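Local coordinates for protein phosphatase (Thermotoga maritima, PDB 1NF2) that probably hydrolyses phosphate esters as a magnesium-dependent member of the haloacid dehalogenase family, with a separate domain for binding substrate, at residues K57-T62 / I69-E74; N99-A104 / K114-I119; E81-E86 / I184-V189. One frame throughout, in Å; residues are numbered along the deposited sequence.

Interaction 1 of 3, residues K57-T62 / I69-E74; sequences KRTFPT and IVYLPE
Thr62 and Tyr71 exchange two backbone hydrogen bonds, Thr62 N to Tyr71 O and Tyr71 N to Thr62 O, each 2.7 Å long, and so make a hydrogen-bonded antiparallel pair. A CA-H...O contact lies beside it, with Pro61 CA 3.2 Å from Tyr71 O. This is the start of a beta hairpin: strands 62-64 and 69-72 run antiparallel in the large sheet of the haloacid dehalogenase fold, and 62-64 adds in parallel to strand 36-40.

Polar contacts gather at the Tyr71 ring. A chi1 of 158° puts Tyr71 CG on the sheet face that Thr62 shares, and the ring extends from there toward Thr59. Tyr71 OH meets Thr59 OG1 at 2.9 Å, a hydrogen bond in which either could donate. The backbone oxygen Phe60 O lies at the ring edge, 3.5 Å from Tyr71 CD1. Thr62 OG1 is hydrogen-bonded to Glu52. Next to Thr59, Arg58 NE and NH2 both grip Thr59 O from one face of its carbonyl plane, while Phe60 CE1 sits over the guanidinium centre.

Apolar packing is carried by prolines. Leu72 CD2 reaches Pro61 CB at 3.8 Å, and the Pro73 ring lies against the chain, its CG 3.4 Å from Phe60 C.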
loop_
_atom_site.group_PDB
_atom_site.type_symbol
_atom_site.label_atom_id
_atom_site.label_comp_id
_atom_site.label_asym_id
_atom_site.label_seq_id
_atom_site.Cartn_x
_atom_site.Cartn_y
_atom_site.Cartn_z
ATOM N N LYS A 57 -3.940 -2.684 20.194
ATOM C CA LYS A 57 -5.239 -2.029 20.293
ATOM C C LYS A 57 -5.119 -0.531 20.045
ATOM O O LYS A 57 -5.463 0.279 20.903
ATOM C CB LYS A 57 -5.853 -2.297 21.668
ATOM C CG LYS A 57 -6.327 -3.740 21.879
ATOM C CD LYS A 57 -5.247 -4.773 21.573
ATOM C CE LYS A 57 -3.979 -4.557 22.400
ATOM N NZ LYS A 57 -4.225 -4.604 23.869
ATOM N N ARG A 58 -4.636 -0.167 18.858
ATOM C CA ARG A 58 -4.462 1.238 18.502
ATOM C C ARG A 58 -4.062 1.406 17.037
ATOM O O ARG A 58 -3.883 0.432 16.316
ATOM C CB ARG A 58 -3.375 1.860 19.377
ATOM C CG ARG A 58 -2.054 1.121 19.284
ATOM C CD ARG A 58 -0.890 1.965 19.782
ATOM N NE ARG A 58 -0.668 3.131 18.928
ATOM C CZ ARG A 58 0.368 3.957 19.039
ATOM N NH1 ARG A 58 1.290 3.747 19.970
ATOM N NH2 ARG A 58 0.483 4.997 18.218
ATOM N N THR A 59 -3.918 2.652 16.603
ATOM C CA THR A 59 -3.502 2.924 15.235
ATOM C C THR A 59 -2.192 3.697 15.288
ATOM O O THR A 59 -1.848 4.289 16.314
ATOM C CB THR A 59 -4.567 3.739 14.450
ATOM O OG1 THR A 59 -4.795 5.001 15.096
ATOM C CG2 THR A 59 -5.878 2.955 14.375
ATOM N N PHE A 60 -1.461 3.683 14.181
ATOM C CA PHE A 60 -0.174 4.364 14.095
ATOM C C PHE A 60 -0.135 5.198 12.824
ATOM O O PHE A 60 -1.039 5.111 11.986
ATOM C CB PHE A 60 0.957 3.332 13.998
ATOM C CG PHE A 60 1.024 2.375 15.153
ATOM C CD1 PHE A 60 1.925 2.581 16.192
ATOM C CD2 PHE A 60 0.196 1.262 15.197
ATOM C CE1 PHE A 60 2.001 1.690 17.260
ATOM C CE2 PHE A 60 0.263 0.365 16.261
ATOM C CZ PHE A 60 1.168 0.579 17.292
ATOM N N PRO A 61 0.900 6.048 12.680
ATOM C CA PRO A 61 0.986 6.846 11.457
ATOM C C PRO A 61 0.975 5.767 10.369
ATOM O O PRO A 61 1.685 4.766 10.479
ATOM C CB PRO A 61 2.341 7.535 11.603
ATOM C CG PRO A 61 2.399 7.801 13.091
ATOM C CD PRO A 61 1.890 6.494 13.679
ATOM N N THR A 62 0.168 5.950 9.334
ATOM C CA THR A 62 0.061 4.929 8.309
ATOM C C THR A 62 0.114 5.396 6.852
ATOM O O THR A 62 -0.430 6.446 6.497
ATOM C CB THR A 62 -1.247 4.124 8.536
ATOM O OG1 THR A 62 -1.181 3.464 9.809
ATOM C CG2 THR A 62 -1.464 3.091 7.437
ATOM N N ILE A 69 -2.393 7.493 0.391
ATOM C CA ILE A 69 -2.923 7.952 1.665
ATOM C C ILE A 69 -1.904 7.953 2.796
ATOM O O ILE A 69 -1.149 6.993 2.971
ATOM C CB ILE A 69 -4.138 7.106 2.098
ATOM C CG1 ILE A 69 -5.332 7.447 1.195
ATOM C CG2 ILE A 69 -4.480 7.359 3.560
ATOM C CD1 ILE A 69 -6.644 6.856 1.641
ATOM N N VAL A 70 -1.875 9.056 3.540
ATOM C CA VAL A 70 -1.008 9.188 4.706
ATOM C C VAL A 70 -1.963 9.515 5.848
ATOM O O VAL A 70 -2.700 10.500 5.794
ATOM C CB VAL A 70 0.034 10.322 4.556
ATOM C CG1 VAL A 70 0.840 10.469 5.847
ATOM C CG2 VAL A 70 0.977 10.011 3.405
ATOM N N TYR A 71 -1.962 8.669 6.871
ATOM C CA TYR A 71 -2.845 8.840 8.013
ATOM C C TYR A 71 -2.108 8.977 9.344
ATOM O O TYR A 71 -1.100 8.311 9.580
ATOM C CB TYR A 71 -3.807 7.649 8.052
ATOM C CG TYR A 71 -4.441 7.350 9.395
ATOM C CD1 TYR A 71 -3.703 6.747 10.425
ATOM C CD2 TYR A 71 -5.786 7.638 9.631
ATOM C CE1 TYR A 71 -4.289 6.437 11.651
ATOM C CE2 TYR A 71 -6.386 7.328 10.854
ATOM C CZ TYR A 71 -5.630 6.728 11.859
ATOM O OH TYR A 71 -6.223 6.415 13.061
ATOM N N LEU A 72 -2.618 9.857 10.203
ATOM C CA LEU A 72 -2.064 10.082 11.541
ATOM C C LEU A 72 -3.174 9.779 12.538
ATOM O O LEU A 72 -4.296 10.269 12.396
ATOM C CB LEU A 72 -1.600 11.535 11.731
ATOM C CG LEU A 72 -0.303 11.940 11.028
ATOM C CD1 LEU A 72 0.084 13.363 11.417
ATOM C CD2 LEU A 72 0.800 10.974 11.419
ATOM N N PRO A 73 -2.873 8.961 13.562
ATOM C CA PRO A 73 -3.842 8.579 14.593
ATOM C C PRO A 73 -4.680 9.744 15.119
ATOM O O PRO A 73 -5.869 9.591 15.395
ATOM C CB PRO A 73 -2.959 7.971 15.677
ATOM C CG PRO A 73 -1.857 7.326 14.876
ATOM C CD PRO A 73 -1.539 8.407 13.867
ATOM N N GLU A 74 -4.062 10.912 15.243
ATOM C CA GLU A 74 -4.762 12.079 15.762
ATOM C C GLU A 74 -5.456 12.943 14.707
ATOM O O GLU A 74 -6.648 13.223 14.820
ATOM C CB GLU A 74 -3.797 12.943 16.590
ATOM C CG GLU A 74 -2.660 13.622 15.812
ATOM C CD GLU A 74 -1.515 12.688 15.424
ATOM O OE1 GLU A 74 -0.453 13.209 15.008
ATOM O OE2 GLU A 74 -1.665 11.451 15.529
#

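Interaction 2 of 3, residues N99-A104 / K114-I119; sequences NVHWQA and KDNEEI
His101 and Lys114 bring the two backbones closest, their CA atoms 7.6 Å apart, and Gln103 and Ile119 keep a similar spacing of 8.0 Å between CA atoms. At that separation, water joins the chains. One molecule donates to Trp102 O at 3.2 Å and accepts from Lys114 N at 3.1 Å. A second does the same between Val100 O and the extended side chain of Lys114, whose NZ lies 2.6 Å from it.

The segments belong to a beta hairpin, strands 102-105 and 110-112, followed by helix 117-125. The two strands are antiparallel neighbours in the six-stranded sheet; the chain then passes an inverse gamma turn centred on Asp115, which is salt-bridged to Lys120, and enters the helix with Asn116 at the N-cap position.

The imidazole of His101 carries most of the side-chain contact. The amide of Asn116 covers the centre of one ring face, the planes 25° apart. Over the same face comes the carboxylate of Glu118, 21° from the ring plane, with OE1 3.6 Å from CD2 of His101, while Lys114 CD sits at the ring edge. An alanine in place of His101 would probably open a gap beneath the Asn116 amide and the Glu118 carboxylate, leaving both without the flat surface they rest on. The acid over the ring and the lysine ammonium nearby are likely to pull the ionisation of the imidazole in opposite directions. Further along, Gln103 OE1 presses on Ile119 CD1 at 3.1 Å, a tight meeting of amide oxygen and methyl.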
loop_
_atom_site.group_PDB
_atom_site.type_symbol
_atom_site.label_atom_id
_atom_site.label_comp_id
_atom_site.label_asym_id
_atom_site.label_seq_id
_atom_site.Cartn_x
_atom_site.Cartn_y
_atom_site.Cartn_z
ATOM N N ASN A 99 -17.411 -2.569 -22.753
ATOM C CA ASN A 99 -17.982 -3.651 -21.953
ATOM C C ASN A 99 -16.938 -4.477 -21.211
ATOM O O ASN A 99 -16.528 -5.547 -21.671
ATOM C CB ASN A 99 -18.841 -4.574 -22.819
ATOM C CG ASN A 99 -20.315 -4.240 -22.728
ATOM O OD1 ASN A 99 -20.763 -3.205 -23.224
ATOM N ND2 ASN A 99 -21.078 -5.113 -22.074
ATOM N N VAL A 100 -16.517 -3.964 -20.057
ATOM C CA VAL A 100 -15.526 -4.624 -19.216
ATOM C C VAL A 100 -16.046 -4.708 -17.788
ATOM O O VAL A 100 -17.110 -4.176 -17.469
ATOM C CB VAL A 100 -14.206 -3.838 -19.198
ATOM C CG1 VAL A 100 -13.630 -3.752 -20.599
ATOM C CG2 VAL A 100 -14.447 -2.447 -18.638
ATOM N N HIS A 101 -15.295 -5.388 -16.930
ATOM C CA HIS A 101 -15.673 -5.519 -15.530
ATOM C C HIS A 101 -14.734 -4.650 -14.700
ATOM O O HIS A 101 -13.575 -4.993 -14.468
ATOM C CB HIS A 101 -15.601 -6.984 -15.095
ATOM C CG HIS A 101 -16.660 -7.843 -15.717
ATOM N ND1 HIS A 101 -18.008 -7.608 -15.535
ATOM C CD2 HIS A 101 -16.574 -8.920 -16.534
ATOM C CE1 HIS A 101 -18.704 -8.502 -16.213
ATOM N NE2 HIS A 101 -17.858 -9.309 -16.828
ATOM N N TRP A 102 -15.247 -3.504 -14.273
ATOM C CA TRP A 102 -14.450 -2.578 -13.496
ATOM C C TRP A 102 -15.047 -2.301 -12.130
ATOM O O TRP A 102 -16.257 -2.411 -11.926
ATOM C CB TRP A 102 -14.284 -1.259 -14.252
ATOM C CG TRP A 102 -15.577 -0.570 -14.536
ATOM C CD1 TRP A 102 -16.508 -0.920 -15.472
ATOM C CD2 TRP A 102 -16.086 0.595 -13.879
ATOM N NE1 TRP A 102 -17.563 -0.040 -15.442
ATOM C CE2 TRP A 102 -17.330 0.900 -14.475
ATOM C CE3 TRP A 102 -15.608 1.414 -12.846
ATOM C CZ2 TRP A 102 -18.106 1.989 -14.071
ATOM C CZ3 TRP A 102 -16.376 2.496 -12.445
ATOM C CH2 TRP A 102 -17.615 2.777 -13.058
ATOM N N GLN A 103 -14.167 -1.933 -11.206
ATOM C CA GLN A 103 -14.528 -1.617 -9.835
ATOM C C GLN A 103 -13.806 -0.327 -9.460
ATOM O O GLN A 103 -12.835 0.057 -10.111
ATOM C CB GLN A 103 -14.099 -2.762 -8.922
ATOM C CG GLN A 103 -12.686 -3.252 -9.187
ATOM C CD GLN A 103 -12.339 -4.486 -8.379
ATOM O OE1 GLN A 103 -13.024 -5.507 -8.462
ATOM N NE2 GLN A 103 -11.269 -4.402 -7.592
ATOM N N ALA A 104 -14.274 0.346 -8.417
ATOM C CA ALA A 104 -13.645 1.595 -8.011
ATOM C C ALA A 104 -13.442 1.699 -6.504
ATOM O O ALA A 104 -14.269 1.234 -5.722
ATOM C CB ALA A 104 -14.486 2.779 -8.498
ATOM N N LYS A 114 -21.242 -4.558 -11.286
ATOM C CA LYS A 114 -22.049 -5.773 -11.317
ATOM C C LYS A 114 -21.502 -6.818 -10.348
ATOM O O LYS A 114 -20.289 -6.930 -10.174
ATOM C CB LYS A 114 -22.058 -6.338 -12.739
ATOM C CG LYS A 114 -22.407 -5.308 -13.805
ATOM C CD LYS A 114 -22.090 -5.819 -15.199
ATOM C CE LYS A 114 -22.303 -4.738 -16.245
ATOM N NZ LYS A 114 -21.934 -5.218 -17.605
ATOM N N ASP A 115 -22.392 -7.583 -9.721
ATOM C CA ASP A 115 -21.967 -8.611 -8.775
ATOM C C ASP A 115 -21.708 -9.922 -9.500
ATOM O O ASP A 115 -22.520 -10.844 -9.443
ATOM C CB ASP A 115 -23.031 -8.832 -7.695
ATOM C CG ASP A 115 -22.514 -9.658 -6.522
ATOM O OD1 ASP A 115 -23.294 -9.898 -5.576
ATOM O OD2 ASP A 115 -21.332 -10.066 -6.542
ATOM N N ASN A 116 -20.568 -9.998 -10.180
ATOM C CA ASN A 116 -20.198 -11.195 -10.918
ATOM C C ASN A 116 -19.130 -12.023 -10.198
ATOM O O ASN A 116 -18.728 -11.705 -9.074
ATOM C CB ASN A 116 -19.709 -10.807 -12.315
ATOM C CG ASN A 116 -18.648 -9.729 -12.282
ATOM O OD1 ASN A 116 -18.857 -8.654 -11.722
ATOM N ND2 ASN A 116 -17.503 -10.010 -12.886
ATOM N N GLU A 117 -18.677 -13.082 -10.861
ATOM C CA GLU A 117 -17.672 -13.986 -10.314
ATOM C C GLU A 117 -16.289 -13.347 -10.230
ATOM O O GLU A 117 -15.485 -13.705 -9.370
ATOM C CB GLU A 117 -17.600 -15.255 -11.167
ATOM C CG GLU A 117 -18.947 -15.944 -11.359
ATOM C CD GLU A 117 -19.893 -15.163 -12.259
ATOM O OE1 GLU A 117 -21.102 -15.481 -12.269
ATOM O OE2 GLU A 117 -19.429 -14.238 -12.963
ATOM N N GLU A 118 -16.013 -12.409 -11.131
ATOM C CA GLU A 118 -14.731 -11.718 -11.140
ATOM C C GLU A 118 -14.507 -11.015 -9.802
ATOM O O GLU A 118 -13.504 -11.247 -9.125
ATOM C CB GLU A 118 -14.682 -10.683 -12.271
ATOM C CG GLU A 118 -14.299 -11.224 -13.651
ATOM C CD GLU A 118 -15.322 -12.179 -14.234
ATOM O OE1 GLU A 118 -16.500 -11.786 -14.368
ATOM O OE2 GLU A 118 -14.942 -13.320 -14.567
ATOM N N ILE A 119 -15.454 -10.161 -9.425
ATOM C CA ILE A 119 -15.359 -9.414 -8.181
ATOM C C ILE A 119 -15.314 -10.328 -6.955
ATOM O O ILE A 119 -14.512 -10.112 -6.043
ATOM C CB ILE A 119 -16.537 -8.417 -8.037
ATOM C CG1 ILE A 119 -16.418 -7.650 -6.720
ATOM C CG2 ILE A 119 -17.860 -9.145 -8.090
ATOM C CD1 ILE A 119 -15.167 -6.809 -6.618
HETATM O O HOH W 1 -19.850 -4.483 -18.987
HETATM O O HOH W 2 -18.414 -4.701 -12.529
#

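Interaction 3 of 3, residues E81-E86 / I184-V189; sequences EKIPPE and IVPKNV
Ile184 enters the contact through its backbone: Ile184 O faces the terminal methyl of Ile83, with CD1 3.8 Å away. Its own side chain leads off into the sheet, against Val172, Val174, Leu148 and Leu150, and reaches Ile91 of helix 85-95. Val185 likewise offers main chain, its CA 4.3 Å from the same Ile83 CD1. That methyl owes its place to an unusual torsion, since chi2 of Ile83 (116°) is well off a staggered position.

Pro186 is the centre of the packing, and its CA comes within 5.2 Å of that of Ile83. CB of Pro186 is directed toward 81-86, and the ring meets that segment through CB, CG and CD. CG of Pro186 rests on the peptide between Lys82 and Ile83, 3.5 Å from Lys82 C, while Pro186 CD meets Ile83 CD1 at 4.1 Å, the two side chains lying roughly perpendicular.

Here the two connections between the domains run beside each other. Residues 81-86 lead from strand 76-80 of the eight-stranded sheet to helix 85-95 of the inserted domain, and 184-189 return from strand 181-186 to helix 191-202, as in haloacid dehalogenase relatives whose cap is inserted between two linkers. Backbone bonds of Glu81 with Ala68 and of Ile83 with Thr145 tie the first linker to both sides.

Beyond Pro186 the chain bends through an inverse gamma turn centred on Asn188, with a weak bond from Val189 N to Lys187 O. The turn brings Val189 back to the first linker. Its CG1, anti to the carbonyl carbon (chi1 -54°), lies 3.8 Å from Glu81 CG, beside CB, and also reaches the carboxylate carbon CD, so the methyl packs against the bent chain of the glutamate as the two side chains pass with opposite headings.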
loop_
_atom_site.group_PDB
_atom_site.type_symbol
_atom_site.label_atom_id
_atom_site.label_comp_id
_atom_site.label_asym_id
_atom_site.label_seq_id
_atom_site.Cartn_x
_atom_site.Cartn_y
_atom_site.Cartn_z
ATOM N N GLU A 81 -4.267 11.343 -2.080
ATOM C CA GLU A 81 -4.054 11.386 -3.524
ATOM C C GLU A 81 -5.128 10.571 -4.241
ATOM O O GLU A 81 -5.418 9.438 -3.849
ATOM C CB GLU A 81 -2.679 10.810 -3.866
ATOM C CG GLU A 81 -1.493 11.614 -3.338
ATOM C CD GLU A 81 -1.188 12.862 -4.160
ATOM O OE1 GLU A 81 -0.030 13.336 -4.106
ATOM O OE2 GLU A 81 -2.098 13.372 -4.854
ATOM N N LYS A 82 -5.718 11.147 -5.285
ATOM C CA LYS A 82 -6.755 10.449 -6.042
ATOM C C LYS A 82 -6.752 10.801 -7.524
ATOM O O LYS A 82 -5.989 11.666 -7.976
ATOM C CB LYS A 82 -8.130 10.748 -5.434
ATOM C CG LYS A 82 -8.447 12.226 -5.297
ATOM C CD LYS A 82 -9.462 12.476 -4.186
ATOM C CE LYS A 82 -10.772 11.742 -4.430
ATOM N NZ LYS A 82 -11.755 11.958 -3.326
ATOM N N ILE A 83 -7.566 10.089 -8.294
ATOM C CA ILE A 83 -7.671 10.388 -9.713
ATOM C C ILE A 83 -8.666 11.550 -9.796
ATOM O O ILE A 83 -9.798 11.448 -9.309
ATOM C CB ILE A 83 -8.208 9.184 -10.527
ATOM C CG1 ILE A 83 -7.160 8.073 -10.588
ATOM C CG2 ILE A 83 -8.540 9.619 -11.941
ATOM C CD1 ILE A 83 -7.580 6.791 -9.908
ATOM N N PRO A 84 -8.245 12.680 -10.382
ATOM C CA PRO A 84 -9.149 13.833 -10.496
ATOM C C PRO A 84 -10.446 13.449 -11.210
ATOM O O PRO A 84 -10.415 12.805 -12.259
ATOM C CB PRO A 84 -8.318 14.854 -11.273
ATOM C CG PRO A 84 -7.353 14.004 -12.061
ATOM C CD PRO A 84 -6.967 12.934 -11.068
ATOM N N PRO A 85 -11.603 13.832 -10.640
ATOM C CA PRO A 85 -12.925 13.533 -11.201
ATOM C C PRO A 85 -13.051 13.752 -12.707
ATOM O O PRO A 85 -13.960 13.218 -13.337
ATOM C CB PRO A 85 -13.848 14.442 -10.396
ATOM C CG PRO A 85 -13.205 14.438 -9.056
ATOM C CD PRO A 85 -11.739 14.633 -9.409
ATOM N N GLU A 86 -12.139 14.536 -13.278
ATOM C CA GLU A 86 -12.155 14.805 -14.710
ATOM C C GLU A 86 -11.529 13.651 -15.475
ATOM O O GLU A 86 -12.194 12.995 -16.275
ATOM C CB GLU A 86 -11.409 16.103 -15.023
ATOM C CG GLU A 86 -12.155 17.347 -14.578
ATOM C CD GLU A 86 -13.571 17.400 -15.124
ATOM O OE1 GLU A 86 -13.735 17.374 -16.363
ATOM O OE2 GLU A 86 -14.521 17.465 -14.316
ATOM N N ILE A 184 -5.406 1.199 -12.327
ATOM C CA ILE A 184 -5.224 2.572 -12.786
ATOM C C ILE A 184 -5.132 3.394 -11.510
ATOM O O ILE A 184 -6.082 3.425 -10.724
ATOM C CB ILE A 184 -6.427 3.091 -13.611
ATOM C CG1 ILE A 184 -6.574 2.294 -14.908
ATOM C CG2 ILE A 184 -6.217 4.550 -13.959
ATOM C CD1 ILE A 184 -7.193 0.961 -14.733
ATOM N N VAL A 185 -4.000 4.062 -11.302
ATOM C CA VAL A 185 -3.800 4.855 -10.092
ATOM C C VAL A 185 -3.235 6.252 -10.347
ATOM O O VAL A 185 -2.717 6.540 -11.433
ATOM C CB VAL A 185 -2.850 4.119 -9.118
ATOM C CG1 VAL A 185 -3.465 2.773 -8.711
ATOM C CG2 VAL A 185 -1.481 3.913 -9.781
ATOM N N PRO A 186 -3.313 7.136 -9.333
ATOM C CA PRO A 186 -2.799 8.494 -9.492
ATOM C C PRO A 186 -1.378 8.450 -10.019
ATOM O O PRO A 186 -0.579 7.609 -9.615
ATOM C CB PRO A 186 -2.909 9.067 -8.089
ATOM C CG PRO A 186 -4.154 8.401 -7.580
ATOM C CD PRO A 186 -3.917 6.967 -7.999
ATOM N N LYS A 187 -1.084 9.357 -10.939
ATOM C CA LYS A 187 0.215 9.436 -11.572
ATOM C C LYS A 187 1.406 9.173 -10.664
ATOM O O LYS A 187 1.665 8.026 -10.292
ATOM C CB LYS A 187 0.378 10.793 -12.250
ATOM C CG LYS A 187 1.456 10.816 -13.307
ATOM C CD LYS A 187 1.179 9.785 -14.382
ATOM C CE LYS A 187 1.711 10.254 -15.722
ATOM N NZ LYS A 187 3.153 10.592 -15.661
ATOM N N ASN A 188 2.129 10.228 -10.299
ATOM C CA ASN A 188 3.328 10.067 -9.478
ATOM C C ASN A 188 3.173 10.019 -7.955
ATOM O O ASN A 188 3.515 10.965 -7.244
ATOM C CB ASN A 188 4.378 11.121 -9.869
ATOM C CG ASN A 188 3.792 12.510 -10.045
ATOM O OD1 ASN A 188 4.496 13.435 -10.442
ATOM N ND2 ASN A 188 2.506 12.664 -9.752
ATOM N N VAL A 189 2.643 8.897 -7.475
ATOM C CA VAL A 189 2.466 8.650 -6.051
ATOM C C VAL A 189 3.144 7.314 -5.763
ATOM O O VAL A 189 3.043 6.369 -6.556
ATOM C CB VAL A 189 0.981 8.529 -5.654
ATOM C CG1 VAL A 189 0.218 9.744 -6.135
ATOM C CG2 VAL A 189 0.384 7.248 -6.224
#

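In the fold
The three contacts divide between the two domains and the crossing that joins them. Interaction 1 lies in the eight-stranded sheet that also carries the metal site: the side chain of Thr62 is about 10 Å from that of Asp8 and about 13 Å from the magnesium ion, which Asp8, Asp10 and Asp214 bind. Interaction 2 belongs to the six-stranded sheet of the inserted domain, its centre 31 Å from that of interaction 1. Interaction 3 stands between, 22 Å from the first centre and 20 Å from the second, with its nearest atoms about 5 Å from those of interaction 1. Along the chain, interaction 2 is nested inside the loop that interaction 3 closes.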